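Local coordinates for CSOR (Streptomyces lividans, PDB 4ADZ), which represses transcription of copper-stress genes as a copper-sensitive operon repressor, and probably leaves DNA when it binds copper(I), at the interface of chains A and B and the interface of chains A and C. Coordinates in Å, arbitrary orientation; residue numbers count along the deposited sequence, not the author numbering. Chains: chain A/B/C, CSOR.

Contacts 1 and 2 are neighbouring stretches of one two-fold interface between chains A and B of the apo protein, with centres of their C-alpha atoms about 13 Å apart; helix 78-114 of chain A meets helix 120-135 of chain B in both, and in contact 1 also the loop just before it. Contact 3 joins chain A to chain C; its C-alpha centre lies about 28 Å from that of contact 2 and 39 Å from that of contact 1, near the opposite end of the same long helix, where helix 48-73 takes part. Helix 78-114 of chain A thus serves both partners, which ties the subunits into the four-chain assembly.

Contact 1: the interface of chains A and B. Residues chain A 105, 108-109; chain B 111, 116-117, 119-120, 123.
This mixed polar and apolar patch is one end of the two-fold A-B dimer interface of an all-helical CsoR family repressor and helps hold the two chains together; helix 78-114 of chain A meets the turn and start of helix 120-135 of chain B. A:Arg105 lays its guanidinium over the carboxylate of B:Asp120: OD2 stands 3.3 Å above the guanidinium plane, over its centre, and the two planes are 34° apart. The resulting salt bridge is long, 3.4 Å from A:Arg105 NH1 to B:Asp120 OD2, and works through the face of the guanidinium. A bend at chi3 (64°) turns the arginine tip back over the acid, while its CG methylene packs near OD1. Replacing this arginine with an alanine would probably leave the B:Asp120 carboxylate without its charged mate and open a gap beside it. B:Asp120 OD2 lies 2.7 Å from a water that is also 2.8 Å from A:Arg105 O, so the water bridges the two chains. Next to this pair, A:Val108 divides its methyls: CG1 meets B:Ala111 CB and B:Asp120 OD1, whereas CG2 touches B:Val123 CG2 at 3.8 Å and B:Ile119 CG2 at 4.0 Å. A second water links A:Val108 O to B:Ala111 O.

Contact 2: the interface of chains A and B. Residues chain A 97, 100-101, 104, 130; chain B 100, 104, 127, 130.
In both A:Ile130 and B:Ile130, CG1 stands anti to the carbonyl carbon (chi1 -71° and -68°) and the chain runs on extended to CD1, which sends the two delta methyls into the middle of the dimer interface of this CsoR family repressor. There the two isoleucines, equivalent residues of helices 116-134 (chain A) and 120-135 (chain B), cross at about a right angle, their CD1 atoms 3.8 Å apart and their CG2 branches 4.1 Å apart. Helix 78-114 of each chain supplies leucines around this crossing. A:Leu100 comes tip to tip with B:Ile130, its CD2 lying 4.0 Å from the CD1 methyl. From chain B, B:Leu104 points its CD1 at A:Ile130 CD1, also end-on, at 4.2 Å. A:Leu97 instead runs antiparallel alongside B:Ile130, so that its CD2 packs on the CG2 branch at 3.8 Å; each branch of this isoleucine therefore has its own leucine from chain A. Further out, B:Thr127 crosses A:Glu101 at about a right angle. The threonine hydroxyl OG1 rests in van der Waals contact against the CB methylene of the glutamate at 3.7 Å, while the methyl B:Thr127 CG2 lies 3.9 Å from the carboxylate oxygen A:Glu101 OE1.

Contact 3: the interface of chains A and C. Residues chain A 68, 72, 81-82, 85; chain C 58, 92, 95-96, 99.
The ring of C:Phe95 forms the apolar centre of this helix-packing interface between chains A and C, which together with the A-B interface joins the deposited four-chain assembly, as in the tetramers typical of the CsoR family. Two valines of chain A stand at the ring's edge. A:Val85 CG2 lies in the ring plane, 3.6 Å from CE2, and A:Val72 CG2 meets the rim at CZ, 3.9 Å away. The phenylalanine CG is anti to the backbone N (chi1 171°), which carries the ring out between helices 48-73 and 78-114 of chain A. Its faces are covered from within chain C: C:Leu58 CD2 sits over the centre of one, and C:Leu99 CD1 over the other, offset toward the rim. These leucines also reach across the interface. C:Leu99 CD2 presses on the CG2 branch of A:Ile81 at 3.5 Å, the two side chains crossing at about a right angle, and C:Leu58 CD1 touches A:Val72 CG2 at 3.7 Å. A:Leu68 CD1 adds a contact with C:Leu92 CD2. Farther out, the small C:Ala96 probably allows the close approach, its CB 3.7 Å from A:Leu82 CD2. A:Val85 CG1 rests on the carbonyl oxygen C:Leu92 O at 3.5 Å, and the A:Leu82 CD2 methyl lies 3.5 Å from C:Ala96 O.

Contact 1: the interface of chains A and B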
loop_
_atom_site.group_PDB
_atom_site.type_symbol
_atom_site.label_atom_id
_atom_site.label_comp_id
_atom_site.label_asym_id
_atom_site.label_seq_id
_atom_site.Cartn_x
_atom_site.Cartn_y
_atom_site.Cartn_z
ATOM N N ARG A 105 10.186 -0.835 20.858
ATOM C CA ARG A 105 11.337 -0.974 21.725
ATOM C C ARG A 105 11.035 -0.398 23.118
ATOM O O ARG A 105 11.394 -1.016 24.166
ATOM C CB ARG A 105 12.581 -0.344 21.120
ATOM C CG ARG A 105 13.188 -1.209 20.019
ATOM C CD ARG A 105 14.268 -0.458 19.261
ATOM N NE ARG A 105 15.386 -0.129 20.118
ATOM C CZ ARG A 105 16.476 -0.900 20.275
ATOM N NH1 ARG A 105 16.625 -2.048 19.617
ATOM N NH2 ARG A 105 17.440 -0.513 21.107
ATOM N N VAL A 108 8.746 -2.673 24.997
ATOM C CA VAL A 108 9.614 -3.776 25.537
ATOM C C VAL A 108 10.415 -3.349 26.776
ATOM O O VAL A 108 10.412 -4.067 27.801
ATOM C CB VAL A 108 10.565 -4.334 24.435
ATOM C CG1 VAL A 108 11.705 -5.203 25.002
ATOM C CG2 VAL A 108 9.759 -5.140 23.440
ATOM N N ALA A 109 11.000 -2.165 26.741
ATOM C CA ALA A 109 11.833 -1.736 27.855
ATOM C C ALA A 109 11.009 -1.585 29.089
ATOM O O ALA A 109 11.579 -1.852 30.175
ATOM C CB ALA A 109 12.569 -0.445 27.583
ATOM N N ALA B 111 8.698 -9.962 27.309
ATOM C CA ALA B 111 9.647 -8.988 27.828
ATOM C C ALA B 111 9.290 -8.717 29.340
ATOM O O ALA B 111 10.171 -8.496 30.128
ATOM C CB ALA B 111 9.591 -7.673 27.017
ATOM N N GLY B 116 14.722 -7.102 30.790
ATOM C CA GLY B 116 15.730 -6.765 29.787
ATOM C C GLY B 116 15.103 -6.401 28.439
ATOM O O GLY B 116 13.868 -6.229 28.290
ATOM N N THR B 117 15.981 -6.280 27.455
ATOM C CA THR B 117 15.606 -5.779 26.132
ATOM C C THR B 117 16.001 -6.769 25.020
ATOM O O THR B 117 15.960 -6.415 23.842
ATOM C CB THR B 117 16.168 -4.345 25.893
ATOM O OG1 THR B 117 17.586 -4.355 26.026
ATOM C CG2 THR B 117 15.590 -3.345 26.898
ATOM N N ILE B 119 14.243 -8.939 23.630
ATOM C CA ILE B 119 13.087 -9.042 22.704
ATOM C C ILE B 119 13.112 -7.921 21.632
ATOM O O ILE B 119 12.348 -7.935 20.647
ATOM C CB ILE B 119 11.753 -9.040 23.496
ATOM C CG1 ILE B 119 11.622 -10.344 24.293
ATOM C CG2 ILE B 119 10.551 -8.927 22.561
ATOM C CD1 ILE B 119 10.921 -11.451 23.525
ATOM N N ASP B 120 13.978 -6.927 21.819
ATOM C CA ASP B 120 14.220 -5.946 20.758
ATOM C C ASP B 120 14.569 -6.567 19.406
ATOM O O ASP B 120 14.239 -5.981 18.380
ATOM C CB ASP B 120 15.290 -4.938 21.177
ATOM C CG ASP B 120 14.756 -3.919 22.196
ATOM O OD1 ASP B 120 13.532 -3.834 22.395
ATOM O OD2 ASP B 120 15.595 -3.128 22.694
ATOM N N VAL B 123 11.301 -7.309 17.919
ATOM C CA VAL B 123 10.749 -6.042 17.429
ATOM C C VAL B 123 11.313 -5.630 16.071
ATOM O O VAL B 123 10.560 -5.231 15.207
ATOM C CB VAL B 123 10.968 -4.869 18.420
ATOM C CG1 VAL B 123 10.596 -3.517 17.773
ATOM C CG2 VAL B 123 10.185 -5.112 19.712
HETATM O O HOH W 1 14.067 -1.868 24.501
HETATM O O HOH W 2 10.390 -5.495 30.419
#

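Contact 2: the interface of chains A and B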
loop_
_atom_site.group_PDB
_atom_site.type_symbol
_atom_site.label_atom_id
_atom_site.label_comp_id
_atom_site.label_asym_id
_atom_site.label_seq_id
_atom_site.Cartn_x
_atom_site.Cartn_y
_atom_site.Cartn_z
ATOM N N LEU A 97 7.962 3.785 9.981
ATOM C CA LEU A 97 8.476 2.504 10.492
ATOM C C LEU A 97 9.526 2.692 11.541
ATOM O O LEU A 97 9.586 1.942 12.522
ATOM C CB LEU A 97 9.011 1.635 9.366
ATOM C CG LEU A 97 8.012 1.020 8.423
ATOM C CD1 LEU A 97 8.699 0.550 7.120
ATOM C CD2 LEU A 97 7.322 -0.138 9.124
ATOM N N LEU A 100 7.716 3.611 14.658
ATOM C CA LEU A 100 7.031 2.445 15.205
ATOM C C LEU A 100 8.017 1.513 15.915
ATOM O O LEU A 100 7.763 1.030 17.011
ATOM C CB LEU A 100 6.357 1.689 14.107
ATOM C CG LEU A 100 5.595 0.482 14.541
ATOM C CD1 LEU A 100 4.432 1.004 15.428
ATOM C CD2 LEU A 100 5.115 -0.299 13.334
ATOM N N GLU A 101 9.143 1.236 15.276
ATOM C CA GLU A 101 10.157 0.419 15.883
ATOM C C GLU A 101 10.612 0.999 17.245
ATOM O O GLU A 101 10.657 0.273 18.246
ATOM C CB GLU A 101 11.385 0.281 14.940
ATOM C CG GLU A 101 12.428 -0.613 15.582
ATOM C CD GLU A 101 13.449 -1.172 14.632
ATOM O OE1 GLU A 101 13.526 -0.636 13.509
ATOM O OE2 GLU A 101 14.183 -2.130 15.046
ATOM N N LEU A 104 7.869 0.439 19.800
ATOM C CA LEU A 104 7.828 -0.953 20.236
ATOM C C LEU A 104 8.999 -1.345 21.163
ATOM O O LEU A 104 8.786 -2.074 22.148
ATOM C CB LEU A 104 7.735 -1.921 19.041
ATOM C CG LEU A 104 6.387 -1.809 18.286
ATOM C CD1 LEU A 104 6.432 -2.566 16.930
ATOM C CD2 LEU A 104 5.155 -2.240 19.111
ATOM N N ILE A 130 -0.659 0.480 12.695
ATOM C CA ILE A 130 -0.036 -0.310 11.626
ATOM C C ILE A 130 -1.080 -0.541 10.519
ATOM O O ILE A 130 -0.780 -0.400 9.329
ATOM C CB ILE A 130 0.520 -1.634 12.129
ATOM C CG1 ILE A 130 1.774 -1.427 13.015
ATOM C CG2 ILE A 130 0.879 -2.561 10.949
ATOM C CD1 ILE A 130 2.066 -2.588 13.945
ATOM N N LEU B 100 -0.039 -10.364 13.463
ATOM C CA LEU B 100 0.932 -9.401 13.965
ATOM C C LEU B 100 0.537 -8.996 15.398
ATOM O O LEU B 100 1.410 -8.987 16.254
ATOM C CB LEU B 100 1.069 -8.141 13.082
ATOM C CG LEU B 100 2.109 -8.058 11.963
ATOM C CD1 LEU B 100 1.728 -6.888 11.035
ATOM C CD2 LEU B 100 3.568 -7.961 12.443
ATOM N N LEU B 104 2.945 -9.524 18.543
ATOM C CA LEU B 104 3.450 -8.389 19.334
ATOM C C LEU B 104 2.987 -8.460 20.803
ATOM O O LEU B 104 3.787 -8.151 21.711
ATOM C CB LEU B 104 3.035 -7.066 18.741
ATOM C CG LEU B 104 3.732 -6.696 17.402
ATOM C CD1 LEU B 104 3.085 -5.430 16.855
ATOM C CD2 LEU B 104 5.246 -6.577 17.550
ATOM N N THR B 127 9.241 -5.339 12.530
ATOM C CA THR B 127 9.220 -4.061 11.847
ATOM C C THR B 127 9.610 -4.320 10.386
ATOM O O THR B 127 8.984 -3.799 9.478
ATOM C CB THR B 127 10.174 -3.072 12.564
ATOM O OG1 THR B 127 9.603 -2.767 13.843
ATOM C CG2 THR B 127 10.292 -1.805 11.750
ATOM N N ILE B 130 6.538 -5.858 8.704
ATOM C CA ILE B 130 5.598 -4.802 8.385
ATOM C C ILE B 130 6.056 -4.044 7.134
ATOM O O ILE B 130 5.260 -3.782 6.264
ATOM C CB ILE B 130 5.400 -3.853 9.580
ATOM C CG1 ILE B 130 4.678 -4.610 10.711
ATOM C CG2 ILE B 130 4.540 -2.653 9.174
ATOM C CD1 ILE B 130 5.003 -4.059 12.093
#

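Contact 3: the interface of chains A and C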
loop_
_atom_site.group_PDB
_atom_site.type_symbol
_atom_site.label_atom_id
_atom_site.label_comp_id
_atom_site.label_asym_id
_atom_site.label_seq_id
_atom_site.Cartn_x
_atom_site.Cartn_y
_atom_site.Cartn_z
ATOM N N LEU A 68 8.251 18.801 -5.773
ATOM C CA LEU A 68 7.001 18.563 -6.453
ATOM C C LEU A 68 6.300 19.853 -6.883
ATOM O O LEU A 68 5.721 19.940 -7.984
ATOM C CB LEU A 68 6.034 17.759 -5.569
ATOM C CG LEU A 68 6.402 16.294 -5.401
ATOM C CD1 LEU A 68 5.533 15.702 -4.274
ATOM C CD2 LEU A 68 6.277 15.574 -6.750
ATOM N N VAL A 72 5.399 20.912 -10.804
ATOM C CA VAL A 72 4.071 21.245 -11.265
ATOM C C VAL A 72 4.104 22.673 -11.857
ATOM O O VAL A 72 3.506 22.957 -12.888
ATOM C CB VAL A 72 3.032 21.225 -10.087
ATOM C CG1 VAL A 72 1.712 21.909 -10.473
ATOM C CG2 VAL A 72 2.748 19.782 -9.609
ATOM N N ILE A 81 6.655 13.460 -12.358
ATOM C CA ILE A 81 6.093 13.906 -11.076
ATOM C C ILE A 81 5.649 12.719 -10.220
ATOM O O ILE A 81 5.912 12.681 -8.989
ATOM C CB ILE A 81 4.951 14.923 -11.265
ATOM C CG1 ILE A 81 5.471 16.182 -12.001
ATOM C CG2 ILE A 81 4.382 15.333 -9.894
ATOM C CD1 ILE A 81 4.402 17.225 -12.394
ATOM N N LEU A 82 4.940 11.775 -10.830
ATOM C CA LEU A 82 4.542 10.546 -10.128
ATOM C C LEU A 82 5.699 9.804 -9.543
ATOM O O LEU A 82 5.658 9.374 -8.380
ATOM C CB LEU A 82 3.707 9.635 -11.010
ATOM C CG LEU A 82 2.370 10.160 -11.482
ATOM C CD1 LEU A 82 1.640 9.139 -12.405
ATOM C CD2 LEU A 82 1.485 10.522 -10.317
ATOM N N VAL A 85 6.528 11.649 -6.451
ATOM C CA VAL A 85 5.460 11.416 -5.434
ATOM C C VAL A 85 5.761 10.082 -4.726
ATOM O O VAL A 85 5.685 9.958 -3.460
ATOM C CB VAL A 85 4.034 11.465 -5.957
ATOM C CG1 VAL A 85 2.942 10.982 -4.904
ATOM C CG2 VAL A 85 3.682 12.871 -6.522
ATOM N N LEU C 58 -0.525 20.543 -3.065
ATOM C CA LEU C 58 0.830 20.392 -2.557
ATOM C C LEU C 58 1.148 21.379 -1.399
ATOM O O LEU C 58 1.933 21.079 -0.517
ATOM C CB LEU C 58 1.838 20.555 -3.707
ATOM C CG LEU C 58 1.833 19.385 -4.685
ATOM C CD1 LEU C 58 2.649 19.752 -5.931
ATOM C CD2 LEU C 58 2.327 18.052 -4.078
ATOM N N LEU C 92 -0.884 12.546 -0.604
ATOM C CA LEU C 92 0.061 12.359 -1.761
ATOM C C LEU C 92 -0.499 11.360 -2.761
ATOM O O LEU C 92 -0.335 11.561 -3.980
ATOM C CB LEU C 92 1.452 11.933 -1.291
ATOM C CG LEU C 92 2.340 13.072 -0.798
ATOM C CD1 LEU C 92 3.411 12.561 0.134
ATOM C CD2 LEU C 92 2.945 13.957 -1.932
ATOM N N PHE C 95 -3.304 12.982 -4.685
ATOM C CA PHE C 95 -2.634 13.892 -5.673
ATOM C C PHE C 95 -2.139 13.062 -6.892
ATOM O O PHE C 95 -2.414 13.412 -8.072
ATOM C CB PHE C 95 -1.466 14.637 -5.001
ATOM C CG PHE C 95 -0.583 15.424 -5.959
ATOM C CD1 PHE C 95 -0.971 16.659 -6.458
ATOM C CD2 PHE C 95 0.640 14.940 -6.332
ATOM C CE1 PHE C 95 -0.148 17.364 -7.345
ATOM C CE2 PHE C 95 1.484 15.652 -7.193
ATOM C CZ PHE C 95 1.080 16.853 -7.704
ATOM N N ALA C 96 -1.500 11.943 -6.629
ATOM C CA ALA C 96 -0.931 11.076 -7.689
ATOM C C ALA C 96 -2.075 10.563 -8.593
ATOM O O ALA C 96 -1.982 10.602 -9.827
ATOM C CB ALA C 96 -0.155 9.913 -7.085
ATOM N N LEU C 99 -3.347 13.267 -10.929
ATOM C CA LEU C 99 -2.410 13.450 -12.086
ATOM C C LEU C 99 -2.516 12.264 -13.069
ATOM O O LEU C 99 -2.519 12.468 -14.285
ATOM C CB LEU C 99 -0.975 13.623 -11.630
ATOM C CG LEU C 99 -0.434 15.015 -11.329
ATOM C CD1 LEU C 99 -1.320 15.605 -10.254
ATOM C CD2 LEU C 99 1.016 14.810 -10.889
#